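Local coordinates for protein alkaline phosphatase D (Bacillus subtilis, PDB 2YEQ) that hydrolyses phosphate esters, releasing phosphate and an alcohol, with iron and calcium ions in its active site, at residues M117-A122 and H450-D455; A139-D144 and R440-C445; V476-K479 and L484-V487. All blocks are in the same frame, centred on the assembly; numbering follows the deposited sequence.

Contact 1: residues M117-A122 and H450-D455; sequences MTFAFA and HQWKAD. With PE5 (3,6,9,12,15,18,21,24-octaoxahexacosan-1-ol), chain H.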
loop_
_atom_site.group_PDB
_atom_site.type_symbol
_atom_site.label_atom_id
_atom_site.label_comp_id
_atom_site.label_asym_id
_atom_site.label_seq_id
_atom_site.Cartn_x
_atom_site.Cartn_y
_atom_site.Cartn_z
ATOM N N MET A 117 14.259 8.894 -10.879
ATOM C CA MET A 117 13.555 8.717 -9.616
ATOM C C MET A 117 13.614 7.241 -9.301
ATOM O O MET A 117 13.447 6.402 -10.200
ATOM C CB MET A 117 12.088 9.142 -9.774
ATOM C CG MET A 117 11.251 8.930 -8.532
ATOM S SD MET A 117 9.530 9.317 -8.800
ATOM C CE MET A 117 8.960 9.372 -7.078
ATOM N N THR A 118 13.849 6.907 -8.037
ATOM C CA THR A 118 13.793 5.520 -7.600
ATOM C C THR A 118 12.881 5.430 -6.369
ATOM O O THR A 118 13.005 6.234 -5.448
ATOM C CB THR A 118 15.200 4.968 -7.240
ATOM O OG1 THR A 118 16.084 5.174 -8.352
ATOM C CG2 THR A 118 15.148 3.481 -6.919
ATOM N N PHE A 119 11.980 4.458 -6.366
ATOM C CA PHE A 119 11.054 4.293 -5.234
ATOM C C PHE A 119 10.747 2.824 -5.110
ATOM O O PHE A 119 11.121 2.042 -5.987
ATOM C CB PHE A 119 9.813 5.184 -5.381
ATOM C CG PHE A 119 8.885 4.813 -6.521
ATOM C CD1 PHE A 119 7.917 3.848 -6.349
ATOM C CD2 PHE A 119 8.957 5.464 -7.746
ATOM C CE1 PHE A 119 7.032 3.507 -7.388
ATOM C CE2 PHE A 119 8.071 5.140 -8.782
ATOM C CZ PHE A 119 7.101 4.148 -8.583
ATOM N N ALA A 120 10.145 2.432 -3.990
ATOM C CA ALA A 120 9.697 1.078 -3.798
ATOM C C ALA A 120 8.205 1.158 -3.462
ATOM O O ALA A 120 7.738 2.204 -2.978
ATOM C CB ALA A 120 10.438 0.391 -2.652
ATOM N N PHE A 121 7.485 0.078 -3.735
ATOM C CA PHE A 121 6.100 -0.035 -3.242
ATOM C C PHE A 121 5.841 -1.383 -2.624
ATOM O O PHE A 121 6.411 -2.414 -3.015
ATOM C CB PHE A 121 5.049 0.394 -4.289
ATOM C CG PHE A 121 4.911 -0.505 -5.463
ATOM C CD1 PHE A 121 3.998 -1.541 -5.451
ATOM C CD2 PHE A 121 5.628 -0.255 -6.636
ATOM C CE1 PHE A 121 3.799 -2.340 -6.558
ATOM C CE2 PHE A 121 5.436 -1.055 -7.770
ATOM C CZ PHE A 121 4.539 -2.107 -7.725
ATOM N N ALA A 122 4.978 -1.358 -1.610
ATOM C CA ALA A 122 4.731 -2.514 -0.792
ATOM C C ALA A 122 3.240 -2.598 -0.444
ATOM O O ALA A 122 2.533 -1.597 -0.490
ATOM C CB ALA A 122 5.541 -2.369 0.499
ATOM N N HIS A 450 12.375 8.339 -20.577
ATOM C CA HIS A 450 11.998 7.468 -21.695
ATOM C C HIS A 450 11.908 6.013 -21.329
ATOM O O HIS A 450 11.634 5.163 -22.182
ATOM C CB HIS A 450 12.985 7.661 -22.858
ATOM C CG HIS A 450 13.071 9.083 -23.316
ATOM N ND1 HIS A 450 11.951 9.841 -23.588
ATOM C CD2 HIS A 450 14.133 9.907 -23.481
ATOM C CE1 HIS A 450 12.316 11.066 -23.923
ATOM N NE2 HIS A 450 13.636 11.131 -23.871
ATOM N N GLN A 451 12.119 5.711 -20.056
ATOM C CA GLN A 451 12.088 4.345 -19.616
ATOM C C GLN A 451 11.628 4.153 -18.161
ATOM O O GLN A 451 12.076 4.870 -17.262
ATOM C CB GLN A 451 13.473 3.800 -19.758
ATOM C CG GLN A 451 13.561 2.364 -19.523
ATOM C CD GLN A 451 14.976 1.863 -19.717
ATOM O OE1 GLN A 451 15.461 1.742 -20.854
ATOM N NE2 GLN A 451 15.660 1.597 -18.603
ATOM N N TRP A 452 10.795 3.140 -17.947
ATOM C CA TRP A 452 10.359 2.732 -16.605
ATOM C C TRP A 452 10.876 1.340 -16.373
ATOM O O TRP A 452 10.564 0.430 -17.129
ATOM C CB TRP A 452 8.834 2.721 -16.505
ATOM C CG TRP A 452 8.315 2.509 -15.092
ATOM C CD1 TRP A 452 8.415 1.391 -14.340
ATOM C CD2 TRP A 452 7.640 3.477 -14.299
ATOM N NE1 TRP A 452 7.843 1.600 -13.093
ATOM C CE2 TRP A 452 7.341 2.873 -13.059
ATOM C CE3 TRP A 452 7.270 4.799 -14.505
ATOM C CZ2 TRP A 452 6.687 3.552 -12.037
ATOM C CZ3 TRP A 452 6.586 5.476 -13.478
ATOM C CH2 TRP A 452 6.320 4.847 -12.265
ATOM N N LYS A 453 11.643 1.156 -15.313
ATOM C CA LYS A 453 12.089 -0.169 -14.935
ATOM C C LYS A 453 11.499 -0.581 -13.586
ATOM O O LYS A 453 11.508 0.214 -12.643
ATOM C CB LYS A 453 13.613 -0.217 -14.845
ATOM C CG LYS A 453 14.139 -1.548 -14.345
ATOM C CD LYS A 453 15.544 -1.865 -14.872
ATOM C CE LYS A 453 16.530 -0.851 -14.464
ATOM N NZ LYS A 453 17.972 -1.297 -14.714
ATOM N N ALA A 454 11.014 -1.814 -13.527
ATOM C CA ALA A 454 10.489 -2.423 -12.317
ATOM C C ALA A 454 11.317 -3.640 -12.003
ATOM O O ALA A 454 11.420 -4.547 -12.831
ATOM C CB ALA A 454 9.006 -2.829 -12.513
ATOM N N ASP A 455 11.900 -3.663 -10.804
ATOM C CA ASP A 455 12.570 -4.832 -10.258
ATOM C C ASP A 455 11.733 -5.495 -9.168
ATOM O O ASP A 455 11.343 -4.829 -8.203
ATOM C CB ASP A 455 13.905 -4.405 -9.619
ATOM C CG ASP A 455 14.878 -3.735 -10.623
ATOM O OD1 ASP A 455 14.876 -4.104 -11.813
ATOM O OD2 ASP A 455 15.645 -2.835 -10.206
HETATM C C48 PE5 H . 18.328 -1.351 -10.778
HETATM C C50 PE5 H . 19.368 -0.533 -11.527
HETATM O O1 PE5 H . 18.763 0.066 -12.680
HETATM C C1 PE5 H . 19.155 1.412 -12.959
HETATM C C2 PE5 H . 18.207 2.076 -13.960
HETATM O O2 PE5 H . 18.697 1.924 -15.292
HETATM C C3 PE5 H . 17.747 2.043 -16.359
HETATM C C4 PE5 H . 18.407 1.556 -17.648
HETATM O O3 PE5 H . 17.865 0.300 -18.093
HETATM C C5 PE5 H . 18.824 -0.755 -18.007
HETATM C C6 PE5 H . 18.311 -2.100 -18.470
HETATM O O4 PE5 H . 19.080 -3.132 -17.839
HETATM C C7 PE5 H . 18.447 -3.669 -16.686
HETATM C C8 PE5 H . 19.363 -4.498 -15.818
HETATM O O5 PE5 H . 18.936 -4.389 -14.452
HETATM C C9 PE5 H . 18.156 -5.519 -14.071
#
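In the inner face of the large mixed sheet of the calcineurin-like phosphatase domain, Phe119 of strand 117-122 meets Trp452 of strand 451-459 across the strand 440-448 that runs between them. The touch is small and wholly apolar: Phe119 CZ lies 3.5 Å from Trp452 CZ2, and Phe119 CE2 stands 3.9 Å from Trp452 CH2. The indole comes up to the phenyl edge near the plane of that ring, with the two planes 77° apart and the ring centres 5.8 Å from each other. Trp452 reaches so far because CG is anti to its backbone N (chi1 -171°), which carries the indole across Cys445 and Val447 of the intervening strand. Here the two central sheets of the metallophosphatase sandwich face each other: Leu377 packs on Phe119, Val375 packs on Trp452, and the rings of Trp325 and Phe405 also close round the indole. On the other face of strand 451-459 a polyether chain wraps the ammonium group of Lys453, whose NZ donates to PE5 O1 at 2.6 Å and to PE5 O5 at 3.2 Å. Beside it, Gln451 NE2 donates to PE5 O3 over 2.6 Å.

Contact 2: residues A139-D144 and R440-C445; sequences AKEKLD and RGYVRC. With EDO (1,2-ethanediol), chain B.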
loop_
_atom_site.group_PDB
_atom_site.type_symbol
_atom_site.label_atom_id
_atom_site.label_comp_id
_atom_site.label_asym_id
_atom_site.label_seq_id
_atom_site.Cartn_x
_atom_site.Cartn_y
_atom_site.Cartn_z
ATOM N N ALA A 139 15.112 -1.089 3.784
ATOM C CA ALA A 139 15.765 0.013 4.506
ATOM C C ALA A 139 17.201 0.253 3.999
ATOM O O ALA A 139 17.764 1.291 4.257
ATOM C CB ALA A 139 15.774 -0.260 6.009
ATOM N N LYS A 140 17.776 -0.724 3.310
ATOM C CA LYS A 140 19.129 -0.584 2.729
ATOM C C LYS A 140 19.115 -0.084 1.273
ATOM O O LYS A 140 20.180 0.130 0.686
ATOM C CB LYS A 140 19.856 -1.922 2.816
ATOM C CG LYS A 140 20.093 -2.391 4.260
ATOM C CD LYS A 140 20.476 -3.849 4.302
ATOM C CE LYS A 140 21.298 -4.209 5.543
ATOM N NZ LYS A 140 21.222 -5.680 5.826
ATOM N N GLU A 141 17.922 0.114 0.696
ATOM C CA GLU A 141 17.802 0.551 -0.692
ATOM C C GLU A 141 18.050 2.036 -0.756
ATOM O O GLU A 141 17.857 2.745 0.223
ATOM C CB GLU A 141 16.388 0.275 -1.281
ATOM C CG GLU A 141 15.940 -1.195 -1.305
ATOM C CD GLU A 141 16.376 -1.960 -2.548
ATOM O OE1 GLU A 141 17.163 -1.422 -3.365
ATOM O OE2 GLU A 141 15.933 -3.109 -2.706
ATOM N N LYS A 142 18.446 2.525 -1.927
ATOM C CA LYS A 142 18.582 3.955 -2.127
ATOM C C LYS A 142 17.347 4.460 -2.833
ATOM O O LYS A 142 17.256 4.371 -4.041
ATOM C CB LYS A 142 19.836 4.280 -2.954
ATOM C CG LYS A 142 21.121 4.304 -2.127
ATOM C CD LYS A 142 22.007 3.082 -2.373
ATOM C CE LYS A 142 22.563 2.478 -1.064
ATOM N NZ LYS A 142 23.631 3.316 -0.436
ATOM N N LEU A 143 16.400 5.010 -2.079
ATOM C CA LEU A 143 15.104 5.398 -2.644
ATOM C C LEU A 143 14.824 6.840 -2.355
ATOM O O LEU A 143 15.255 7.361 -1.320
ATOM C CB LEU A 143 13.990 4.542 -2.021
ATOM C CG LEU A 143 14.187 3.039 -1.979
ATOM C CD1 LEU A 143 13.059 2.411 -1.133
ATOM C CD2 LEU A 143 14.254 2.451 -3.406
ATOM N N ASP A 144 14.079 7.477 -3.250
ATOM C CA ASP A 144 13.542 8.805 -3.032
ATOM C C ASP A 144 12.249 8.771 -2.184
ATOM O O ASP A 144 11.969 9.710 -1.454
ATOM C CB ASP A 144 13.231 9.470 -4.364
ATOM C CG ASP A 144 14.491 9.675 -5.238
ATOM O OD1 ASP A 144 15.389 10.417 -4.788
ATOM O OD2 ASP A 144 14.553 9.111 -6.359
ATOM N N ARG A 440 7.525 -13.642 -1.340
ATOM C CA ARG A 440 7.301 -12.367 -0.661
ATOM C C ARG A 440 8.409 -11.368 -0.971
ATOM O O ARG A 440 9.530 -11.740 -1.359
ATOM C CB ARG A 440 7.182 -12.585 0.844
ATOM C CG ARG A 440 6.244 -13.713 1.274
ATOM C CD ARG A 440 4.775 -13.327 1.104
ATOM N NE ARG A 440 4.326 -13.303 -0.294
ATOM C CZ ARG A 440 4.196 -14.353 -1.093
ATOM N NH1 ARG A 440 4.496 -15.574 -0.683
ATOM N NH2 ARG A 440 3.744 -14.172 -2.334
ATOM N N GLY A 441 8.099 -10.099 -0.799
ATOM C CA GLY A 441 9.039 -9.026 -1.051
ATOM C C GLY A 441 8.314 -7.732 -1.374
ATOM O O GLY A 441 7.280 -7.396 -0.772
ATOM N N TYR A 442 8.852 -7.018 -2.348
ATOM C CA TYR A 442 8.372 -5.703 -2.732
ATOM C C TYR A 442 8.923 -5.385 -4.112
ATOM O O TYR A 442 9.640 -6.191 -4.686
ATOM C CB TYR A 442 8.810 -4.622 -1.730
ATOM C CG TYR A 442 10.312 -4.475 -1.549
ATOM C CD1 TYR A 442 11.068 -3.624 -2.363
ATOM C CD2 TYR A 442 10.964 -5.177 -0.563
ATOM C CE1 TYR A 442 12.447 -3.497 -2.188
ATOM C CE2 TYR A 442 12.316 -5.068 -0.371
ATOM C CZ TYR A 442 13.062 -4.243 -1.192
ATOM O OH TYR A 442 14.411 -4.147 -0.957
ATOM N N VAL A 443 8.521 -4.257 -4.663
ATOM C CA VAL A 443 8.873 -3.866 -6.029
ATOM C C VAL A 443 9.625 -2.559 -5.973
ATOM O O VAL A 443 9.262 -1.635 -5.239
ATOM C CB VAL A 443 7.621 -3.748 -6.951
ATOM C CG1 VAL A 443 8.021 -3.357 -8.346
ATOM C CG2 VAL A 443 6.829 -5.051 -6.939
ATOM N N ARG A 444 10.756 -2.504 -6.683
ATOM C CA ARG A 444 11.549 -1.282 -6.771
ATOM C C ARG A 444 11.481 -0.704 -8.185
ATOM O O ARG A 444 11.777 -1.400 -9.156
ATOM C CB ARG A 444 13.019 -1.599 -6.427
ATOM C CG ARG A 444 13.935 -0.394 -6.456
ATOM C CD ARG A 444 15.383 -0.798 -6.116
ATOM N NE ARG A 444 15.943 -1.661 -7.136
ATOM C CZ ARG A 444 16.955 -2.520 -6.978
ATOM N NH1 ARG A 444 17.579 -2.668 -5.816
ATOM N NH2 ARG A 444 17.358 -3.243 -8.011
ATOM N N CYS A 445 11.105 0.558 -8.302
ATOM C CA CYS A 445 10.952 1.180 -9.603
ATOM C C CYS A 445 12.029 2.258 -9.817
ATOM O O CYS A 445 12.282 3.073 -8.937
ATOM C CB CYS A 445 9.550 1.766 -9.762
ATOM S SG CYS A 445 8.275 0.439 -9.895
HETATM C C1 EDO B . 15.907 9.430 2.167
HETATM O O1 EDO B . 14.994 9.728 3.214
HETATM C C2 EDO B . 15.217 9.575 0.826
HETATM O O2 EDO B . 16.247 9.606 -0.168
#
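The loop 139-144 passes strand 440-445 at a distance, its nearest backbone approach being 8.6 Å between Leu143 CA and Arg444 CA, so side chains alone bridge the gap. This loop links helix 133-138 to strand 145-148 in the calcineurin-like domain, and it covers the face of the large mixed sheet on which Tyr442 and Arg444 project. Glu141 carries the contact, its carboxylate shared between those two residues. Oxygen OE1 takes a nearly straight bond from Arg444 NH1 (2.8 Å, 163°) through its syn lone pair, and it lies in the guanidinium plane, although the carboxylate itself stands almost upright to that plane, at 84°. Oxygen OE2 uses its anti lone pair for the hydroxyl of Tyr442, with Tyr442 OH donating to Glu141 OE2 over a short 2.5 Å. The glutamate and the tyrosine come from opposite directions, the carboxylate oxygen arriving at the ring edge. A bend in the glutamate chain at chi2 (-87°) turns the carboxylate so that each oxygen faces its own partner. Arg457 NE makes a salt bridge to the same OE2, and Asp455 takes Arg444 NH2, so the ion pair belongs to a wider charge network reaching into strand 451-459. This cluster of opposite charges probably favours the ionised carboxylate. Below it, Leu143 packs against Thr118 and Ala120 of strand 117-122 and crosses the aliphatic part of the arginine at about a right angle, with Leu143 CD2 4.2 Å from Arg444 CG.

Contact 3: residues V476-K479 and L484-V487; sequences VYQK and LRKV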
loop_
_atom_site.group_PDB
_atom_site.type_symbol
_atom_site.label_atom_id
_atom_site.label_comp_id
_atom_site.label_asym_id
_atom_site.label_seq_id
_atom_site.Cartn_x
_atom_site.Cartn_y
_atom_site.Cartn_z
ATOM N N VAL A 476 11.448 -3.556 -18.283
ATOM C CA VAL A 476 11.459 -2.179 -18.693
ATOM C C VAL A 476 10.320 -1.885 -19.682
ATOM O O VAL A 476 9.987 -2.726 -20.500
ATOM C CB VAL A 476 12.813 -1.836 -19.348
ATOM C CG1 VAL A 476 12.755 -0.465 -19.959
ATOM C CG2 VAL A 476 13.909 -1.897 -18.325
ATOM N N TYR A 477 9.733 -0.691 -19.590
ATOM C CA TYR A 477 8.715 -0.246 -20.535
ATOM C C TYR A 477 9.213 1.039 -21.123
ATOM O O TYR A 477 9.632 1.942 -20.399
ATOM C CB TYR A 477 7.335 -0.064 -19.857
ATOM C CG TYR A 477 6.272 0.586 -20.728
ATOM C CD1 TYR A 477 5.742 -0.070 -21.825
ATOM C CD2 TYR A 477 5.822 1.868 -20.466
ATOM C CE1 TYR A 477 4.767 0.540 -22.642
ATOM C CE2 TYR A 477 4.834 2.473 -21.258
ATOM C CZ TYR A 477 4.311 1.797 -22.338
ATOM O OH TYR A 477 3.365 2.410 -23.126
ATOM N N GLN A 478 9.166 1.139 -22.445
ATOM C CA GLN A 478 9.695 2.299 -23.140
ATOM C C GLN A 478 8.721 3.063 -24.032
ATOM O O GLN A 478 9.153 3.766 -24.933
ATOM C CB GLN A 478 10.892 1.861 -23.964
ATOM C CG GLN A 478 12.060 1.509 -23.121
ATOM C CD GLN A 478 13.222 0.935 -23.913
ATOM O OE1 GLN A 478 13.085 0.555 -25.079
ATOM N NE2 GLN A 478 14.374 0.854 -23.267
ATOM N N LYS A 479 7.428 2.987 -23.766
ATOM C CA LYS A 479 6.465 3.833 -24.482
ATOM C C LYS A 479 6.486 3.535 -25.985
ATOM O O LYS A 479 6.658 4.419 -26.818
ATOM C CB LYS A 479 6.733 5.326 -24.241
ATOM C CG LYS A 479 6.850 5.732 -22.778
ATOM C CD LYS A 479 6.578 7.226 -22.605
ATOM C CE LYS A 479 7.498 7.865 -21.601
ATOM N NZ LYS A 479 7.380 9.332 -21.603
ATOM N N LEU A 484 6.303 -4.374 -22.394
ATOM C CA LEU A 484 7.251 -4.740 -21.342
ATOM C C LEU A 484 8.337 -5.670 -21.892
ATOM O O LEU A 484 8.035 -6.658 -22.568
ATOM C CB LEU A 484 6.556 -5.462 -20.187
ATOM C CG LEU A 484 5.646 -4.624 -19.275
ATOM C CD1 LEU A 484 4.869 -5.561 -18.316
ATOM C CD2 LEU A 484 6.424 -3.567 -18.499
ATOM N N ARG A 485 9.587 -5.372 -21.553
ATOM C CA ARG A 485 10.729 -6.212 -21.931
ATOM C C ARG A 485 11.430 -6.725 -20.696
ATOM O O ARG A 485 11.790 -5.938 -19.839
ATOM C CB ARG A 485 11.720 -5.374 -22.728
ATOM C CG ARG A 485 11.281 -5.057 -24.132
ATOM C CD ARG A 485 12.488 -4.632 -24.984
ATOM N NE ARG A 485 12.141 -3.675 -26.039
ATOM C CZ ARG A 485 11.689 -2.436 -25.833
ATOM N NH1 ARG A 485 11.504 -1.966 -24.600
ATOM N NH2 ARG A 485 11.406 -1.662 -26.876
ATOM N N LYS A 486 11.616 -8.031 -20.610
ATOM C CA LYS A 486 12.268 -8.658 -19.480
ATOM C C LYS A 486 13.768 -8.505 -19.658
ATOM O O LYS A 486 14.313 -9.045 -20.612
ATOM C CB LYS A 486 11.909 -10.141 -19.410
ATOM C CG LYS A 486 12.263 -10.787 -18.087
ATOM C CD LYS A 486 12.074 -12.287 -18.114
ATOM C CE LYS A 486 10.825 -12.674 -17.403
ATOM N NZ LYS A 486 10.592 -14.132 -17.462
ATOM N N VAL A 487 14.420 -7.767 -18.758
ATOM C CA VAL A 487 15.855 -7.480 -18.870
ATOM C C VAL A 487 16.681 -8.273 -17.879
ATOM O O VAL A 487 17.921 -8.226 -17.901
ATOM C CB VAL A 487 16.143 -5.962 -18.798
ATOM C CG1 VAL A 487 15.489 -5.248 -20.012
ATOM C CG2 VAL A 487 15.672 -5.354 -17.455
#
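Gln478 and Arg485 cross at about a right angle over one face of a beta hairpin, the amide and guanidinium planes turned 57° from each other. The hairpin pairs strand 470-477 with strand 484-489, the outermost strand at this end of the large mixed sheet. Gln478 OE1 lies 3.0 Å from Arg485 NH1 and approaches the guanidinium obliquely. The arginine chain, bent at chi3, curls back to the turn, where Asp480 forms a salt bridge with NH2; the amide nitrogen of Gln478 is held on its far side by Gln451 of strand 451-459. A leucine in place of Gln478 has no amide, and would probably leave Gln451 OE1 without this donor and the arginine's NH1 without its nearby carbonyl oxygen. Beneath the crossing, Val476 and Arg485 form an antiparallel hydrogen-bonded pair: Val476 N donates to Arg485 O at 2.9 Å, and Arg485 N returns a bond to Val476 O in the carbonyl plane, also at 2.9 Å. On the same face as Arg485, a methyl of Val476 meets Val487, and the two valines cross at about a right angle. Val476 CG2 is 4.0 Å from Val487 CG2. Tyr477 and Leu484 project from the opposite face, toward the second sheet of the domain, where Leu484 packs on Ala403 and Phe405 while Tyr477 OH bonds to the backbone oxygen of Asn372. With CG anti to the backbone N (chi1 172°), the tyrosine ring leads away from the leucine side chain, and their meeting falls to the stem: Tyr477 CB touches Leu484 CD2 at 3.9 Å.

Overall arrangement
Following the chain from the N terminus, strand 117-122 enters the large mixed sheet first and the loop 139-144 follows shortly after. Nearly 300 residues later, including much of the second sheet, strand 440-448 returns beside strand 117-122 and contact 2 closes. Strand 451-459 comes directly next and closes contact 1, so the loop of contact 2 sits within that of contact 1. Contact 3 opens only afterwards and closes within a few residues as a hairpin. All three share one sheet: Phe119 pairs by backbone with Cys445, and Trp452 with Tyr477, carrying the connection from strand 117-122 to the edge strand 484-489. Contacts 2 and 3 do not touch.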